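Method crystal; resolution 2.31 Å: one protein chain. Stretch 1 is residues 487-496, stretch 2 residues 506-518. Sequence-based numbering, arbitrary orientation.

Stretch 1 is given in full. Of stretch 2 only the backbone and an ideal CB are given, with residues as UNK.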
# COMPACT_ATOMS: atom_id res chain seq x y z
N GLN A 487 13.46 -44.05 -33.64
CA GLN A 487 12.25 -43.23 -33.51
C GLN A 487 12.65 -41.81 -33.17
O GLN A 487 13.32 -41.56 -32.16
CB GLN A 487 11.32 -43.77 -32.43
CG GLN A 487 10.01 -43.02 -32.34
CD GLN A 487 9.03 -43.71 -31.41
OE1 GLN A 487 9.42 -44.57 -30.63
NE2 GLN A 487 7.76 -43.35 -31.50
N THR A 488 12.25 -40.86 -34.01
CA THR A 488 12.54 -39.47 -33.76
C THR A 488 11.28 -38.69 -33.42
O THR A 488 10.33 -38.71 -34.16
CB THR A 488 13.23 -38.83 -34.95
OG1 THR A 488 14.56 -39.35 -35.03
CG2 THR A 488 13.29 -37.30 -34.78
N LEU A 489 11.29 -38.02 -32.28
CA LEU A 489 10.13 -37.24 -31.84
C LEU A 489 10.60 -35.90 -31.29
O LEU A 489 11.78 -35.67 -31.09
CB LEU A 489 9.33 -38.02 -30.80
CG LEU A 489 10.20 -38.39 -29.61
CD1 LEU A 489 9.88 -37.56 -28.38
CD2 LEU A 489 10.15 -39.89 -29.33
N THR A 490 9.65 -35.00 -31.06
CA THR A 490 9.98 -33.68 -30.54
C THR A 490 9.24 -33.45 -29.23
O THR A 490 8.03 -33.69 -29.13
CB THR A 490 9.62 -32.56 -31.55
OG1 THR A 490 10.41 -32.71 -32.73
CG2 THR A 490 9.87 -31.16 -30.95
N LEU A 491 9.99 -33.02 -28.21
CA LEU A 491 9.43 -32.71 -26.89
C LEU A 491 9.18 -31.21 -26.81
O LEU A 491 10.09 -30.42 -27.06
CB LEU A 491 10.37 -33.15 -25.77
CG LEU A 491 10.61 -34.65 -25.61
CD1 LEU A 491 11.57 -34.88 -24.47
CD2 LEU A 491 9.30 -35.38 -25.35
N ARG A 492 7.95 -30.83 -26.46
CA ARG A 492 7.59 -29.43 -26.37
C ARG A 492 7.20 -29.05 -24.95
O ARG A 492 6.21 -29.56 -24.41
CB ARG A 492 6.44 -29.12 -27.33
CG ARG A 492 6.71 -29.56 -28.75
CD ARG A 492 5.47 -29.44 -29.59
NE ARG A 492 5.76 -29.82 -30.97
CZ ARG A 492 6.14 -28.96 -31.90
NH1 ARG A 492 6.25 -27.67 -31.62
NH2 ARG A 492 6.40 -29.40 -33.13
N LEU A 493 7.98 -28.16 -24.35
CA LEU A 493 7.79 -27.78 -22.95
C LEU A 493 7.21 -26.37 -22.78
O LEU A 493 7.74 -25.39 -23.32
CB LEU A 493 9.12 -27.87 -22.20
CG LEU A 493 9.12 -27.30 -20.77
CD1 LEU A 493 8.39 -28.20 -19.82
CD2 LEU A 493 10.54 -27.04 -20.29
N PHE A 494 6.12 -26.30 -22.01
CA PHE A 494 5.46 -25.06 -21.65
C PHE A 494 5.26 -24.98 -20.13
O PHE A 494 5.13 -26.01 -19.45
CB PHE A 494 4.10 -24.94 -22.34
CG PHE A 494 4.16 -24.74 -23.84
CD1 PHE A 494 4.36 -25.82 -24.69
CD2 PHE A 494 3.96 -23.48 -24.39
CE1 PHE A 494 4.40 -25.65 -26.07
CE2 PHE A 494 3.98 -23.29 -25.77
CZ PHE A 494 4.21 -24.38 -26.62
N ILE A 495 5.23 -23.75 -19.59
CA ILE A 495 4.80 -23.53 -18.22
C ILE A 495 3.70 -22.48 -18.16
O ILE A 495 3.52 -21.69 -19.08
CB ILE A 495 5.96 -23.09 -17.29
CG1 ILE A 495 6.46 -21.69 -17.69
CG2 ILE A 495 7.08 -24.17 -17.27
CD1 ILE A 495 7.61 -21.17 -16.81
N ALA A 496 2.97 -22.48 -17.05
CA ALA A 496 1.89 -21.55 -16.84
C ALA A 496 1.72 -21.34 -15.34
O ALA A 496 1.82 -22.29 -14.57
CB ALA A 496 0.61 -22.06 -17.46
N UNK A 506 -2.03 -18.32 -22.08
CA UNK A 506 -1.23 -18.03 -20.90
C UNK A 506 -0.05 -18.98 -20.78
O UNK A 506 0.84 -18.78 -19.94
CB UNK A 506 -2.10 -18.11 -19.64
N UNK A 507 -0.03 -20.01 -21.61
CA UNK A 507 1.07 -20.94 -21.57
C UNK A 507 2.30 -20.32 -22.22
O UNK A 507 2.24 -19.81 -23.34
CB UNK A 507 0.69 -22.25 -22.26
N UNK A 508 3.40 -20.38 -21.48
CA UNK A 508 4.69 -19.83 -21.87
C UNK A 508 5.62 -20.93 -22.41
O UNK A 508 5.86 -21.93 -21.72
CB UNK A 508 5.34 -19.12 -20.68
N UNK A 509 6.14 -20.76 -23.63
CA UNK A 509 7.02 -21.76 -24.21
C UNK A 509 8.40 -21.68 -23.58
O UNK A 509 8.99 -20.61 -23.50
CB UNK A 509 7.11 -21.58 -25.73
N UNK A 510 8.92 -22.83 -23.17
CA UNK A 510 10.20 -22.88 -22.46
C UNK A 510 11.25 -23.68 -23.22
O UNK A 510 12.46 -23.48 -23.03
CB UNK A 510 10.00 -23.48 -21.07
N UNK A 511 10.80 -24.57 -24.10
CA UNK A 511 11.74 -25.41 -24.83
C UNK A 511 11.06 -26.27 -25.88
O UNK A 511 9.86 -26.57 -25.79
CB UNK A 511 12.51 -26.30 -23.85
N UNK A 512 11.85 -26.66 -26.87
CA UNK A 512 11.46 -27.59 -27.93
C UNK A 512 12.69 -28.43 -28.27
O UNK A 512 13.72 -27.87 -28.65
CB UNK A 512 10.93 -26.85 -29.16
N UNK A 513 12.60 -29.75 -28.12
CA UNK A 513 13.80 -30.57 -28.27
C UNK A 513 13.52 -31.90 -28.94
O UNK A 513 12.59 -32.63 -28.59
CB UNK A 513 14.44 -30.81 -26.90
N UNK A 514 14.38 -32.22 -29.90
CA UNK A 514 14.30 -33.49 -30.61
C UNK A 514 14.85 -34.62 -29.73
O UNK A 514 15.86 -34.46 -29.06
CB UNK A 514 15.07 -33.41 -31.93
N UNK A 515 14.15 -35.74 -29.71
CA UNK A 515 14.69 -36.91 -29.04
C UNK A 515 14.74 -38.04 -30.05
O UNK A 515 13.83 -38.20 -30.86
CB UNK A 515 13.86 -37.29 -27.82
N UNK A 516 15.82 -38.81 -30.01
CA UNK A 516 15.93 -39.97 -30.88
C UNK A 516 16.03 -41.23 -30.03
O UNK A 516 16.92 -41.36 -29.19
CB UNK A 516 17.14 -39.84 -31.81
N UNK A 517 15.10 -42.16 -30.23
CA UNK A 517 15.13 -43.42 -29.50
C UNK A 517 15.68 -44.53 -30.39
O UNK A 517 15.44 -44.57 -31.60
CB UNK A 517 13.73 -43.78 -28.99
N UNK A 518 16.44 -45.43 -29.78
CA UNK A 518 16.98 -46.58 -30.49
C UNK A 518 16.70 -47.89 -29.74
O UNK A 518 17.17 -48.94 -30.16
CB UNK A 518 18.49 -46.40 -30.70

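The two strands run antiparallel, with paired backbone hydrogen bonds at alternate residues. Apart from a bulge at 510, strand side chains alternate between the face of Leu489 and Leu491 and the face of Thr488 and Thr490.

Position 506 has phi/psi of -90/-9 and its CB points sideways, 5.3 Å from Ala496 CB. Many residues would fit. It is Ser506, whose OG bonds elsewhere in the structure.

At position 507 the CB also points sideways, 4.1 Å from Phe494 CD2 and 4.8 Å from Ala496 CB. Both neighbours are apolar, so a long aliphatic or aromatic side chain could turn back over them. The residue is Trp507. With chi1 in m, its ring swings back to stretch 1. Ala496 CB sits over the ring face, 3.4 Å from the centroid of the Trp507 six-membered ring, a CH-pi contact. Phe494 CB lies 3.5 Å from Trp507 CE3.

Position 508 pairs with Ile495 through two backbone hydrogen bonds. Its CB shares the face of Ile495, and phi/psi of -100/125 is ordinary strand. A beta-branched or other aliphatic residue suits. Ile508 is found; its CB lies 4.1 Å from Ile495 CG1.

At position 509 the CB is 3.6 Å from Phe494 CE2, beside the aromatic ring. A side chain with a flexible methylene stem would suit, polar or not. Glu509 lays its CG over the ring face, 4.2 Å from the Phe494 centroid, a CH-pi contact.

Position 510 lies at a beta bulge, where the register shifts by one. Its psi of -23 departs from strand values, and its N and that of 511 both donate to Leu493 O (2.8 and 3.3 Å). The CB points toward stretch 1, 3.7 Å from Leu493 CD2 and 4.8 Å from Ile495 CG2. Leucine or methionine would suit. Met510 puts its CG 3.7 Å from Ile495 CG1.

At position 511 the CB is 4.1 Å from Leu493 CB, and several types would fit. Asp511 leads its end away; its OD1 accepts a hydrogen bond from the backbone N of 512 at 2.7 Å.

Position 512 faces Thr490 CG2 and the stem of Arg492. An acidic or neutral polar side chain might be expected near the Arg492 guanidinium. Instead it is Arg512. Arg512 CG packs 3.6 Å from Thr490 CG2 and lies over one face of the Arg492 guanidinium. Like charges come close: Arg492 NH1 is 4.2 Å from Arg512 NE.

Position 513 pairs with Leu491, and small or aliphatic residues would suit. Ala513 adds only a methyl.

Position 514 meets Thr488 and Thr490, favouring a beta-branched or polar residue. Thr514 CG2 lies 3.8 Å from Thr488 CG2.

At position 515 the CB is 4.0 Å from Leu489 CD1, a site for valine, isoleucine or leucine. Val515 CG2 reaches Leu491 CD1 at 3.5 Å.

Position 516 lies beside Thr488 OG1; polar chains fit. Gln516 CG is 3.6 Å from Thr488 OG1.

Position 517 is near Leu489 CD2, suiting an aliphatic. Leu517 CD1 meets Leu489 CD2 at 4.2 Å.

Position 518 points away, leaving choice open. It is Thr518.

Stretch 2 (506-518) SWIEMDRATVQLT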
# COMPACT_ATOMS: atom_id res chain seq x y z
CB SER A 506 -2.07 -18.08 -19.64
OG SER A 506 -2.94 -16.96 -19.57
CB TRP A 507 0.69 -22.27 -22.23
CG TRP A 507 -0.17 -23.06 -21.32
CD1 TRP A 507 -1.54 -23.01 -21.21
CD2 TRP A 507 0.28 -24.00 -20.33
NE1 TRP A 507 -1.97 -23.87 -20.23
CE2 TRP A 507 -0.87 -24.49 -19.67
CE3 TRP A 507 1.53 -24.48 -19.94
CZ2 TRP A 507 -0.81 -25.44 -18.65
CZ3 TRP A 507 1.60 -25.43 -18.91
CH2 TRP A 507 0.44 -25.89 -18.29
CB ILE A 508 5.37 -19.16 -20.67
CG1 ILE A 508 4.54 -17.99 -20.15
CG2 ILE A 508 6.80 -18.77 -21.01
CD1 ILE A 508 5.06 -17.42 -18.83
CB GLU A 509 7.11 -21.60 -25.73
CG GLU A 509 7.77 -22.82 -26.42
CD GLU A 509 8.15 -22.59 -27.88
OE1 GLU A 509 7.83 -21.51 -28.39
OE2 GLU A 509 8.79 -23.48 -28.50
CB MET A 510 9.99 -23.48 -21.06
CG MET A 510 9.12 -22.59 -20.15
SD MET A 510 9.89 -20.97 -19.87
CE MET A 510 11.22 -21.47 -18.77
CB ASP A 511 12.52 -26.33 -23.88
CG ASP A 511 13.91 -26.66 -24.40
OD1 ASP A 511 14.22 -26.31 -25.56
OD2 ASP A 511 14.69 -27.27 -23.64
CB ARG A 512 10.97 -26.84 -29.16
CG ARG A 512 10.20 -27.71 -30.12
CD ARG A 512 10.34 -27.23 -31.55
NE ARG A 512 9.97 -25.83 -31.72
CZ ARG A 512 10.72 -24.93 -32.36
NH1 ARG A 512 11.88 -25.29 -32.89
NH2 ARG A 512 10.30 -23.68 -32.47
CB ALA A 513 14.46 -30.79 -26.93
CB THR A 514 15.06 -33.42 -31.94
OG1 THR A 514 14.35 -32.55 -32.84
CG2 THR A 514 15.18 -34.79 -32.58
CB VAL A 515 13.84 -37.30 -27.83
CG1 VAL A 515 14.32 -38.60 -27.23
CG2 VAL A 515 13.91 -36.20 -26.79
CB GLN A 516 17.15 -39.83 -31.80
CG GLN A 516 17.16 -40.82 -32.94
CD GLN A 516 18.49 -40.83 -33.69
OE1 GLN A 516 18.58 -40.29 -34.80
NE2 GLN A 516 19.52 -41.45 -33.09
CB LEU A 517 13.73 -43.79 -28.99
CG LEU A 517 13.03 -42.75 -28.10
CD1 LEU A 517 11.73 -43.30 -27.56
CD2 LEU A 517 13.96 -42.29 -26.97
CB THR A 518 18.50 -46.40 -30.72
OG1 THR A 518 19.13 -45.97 -29.50
CG2 THR A 518 18.75 -45.32 -31.76
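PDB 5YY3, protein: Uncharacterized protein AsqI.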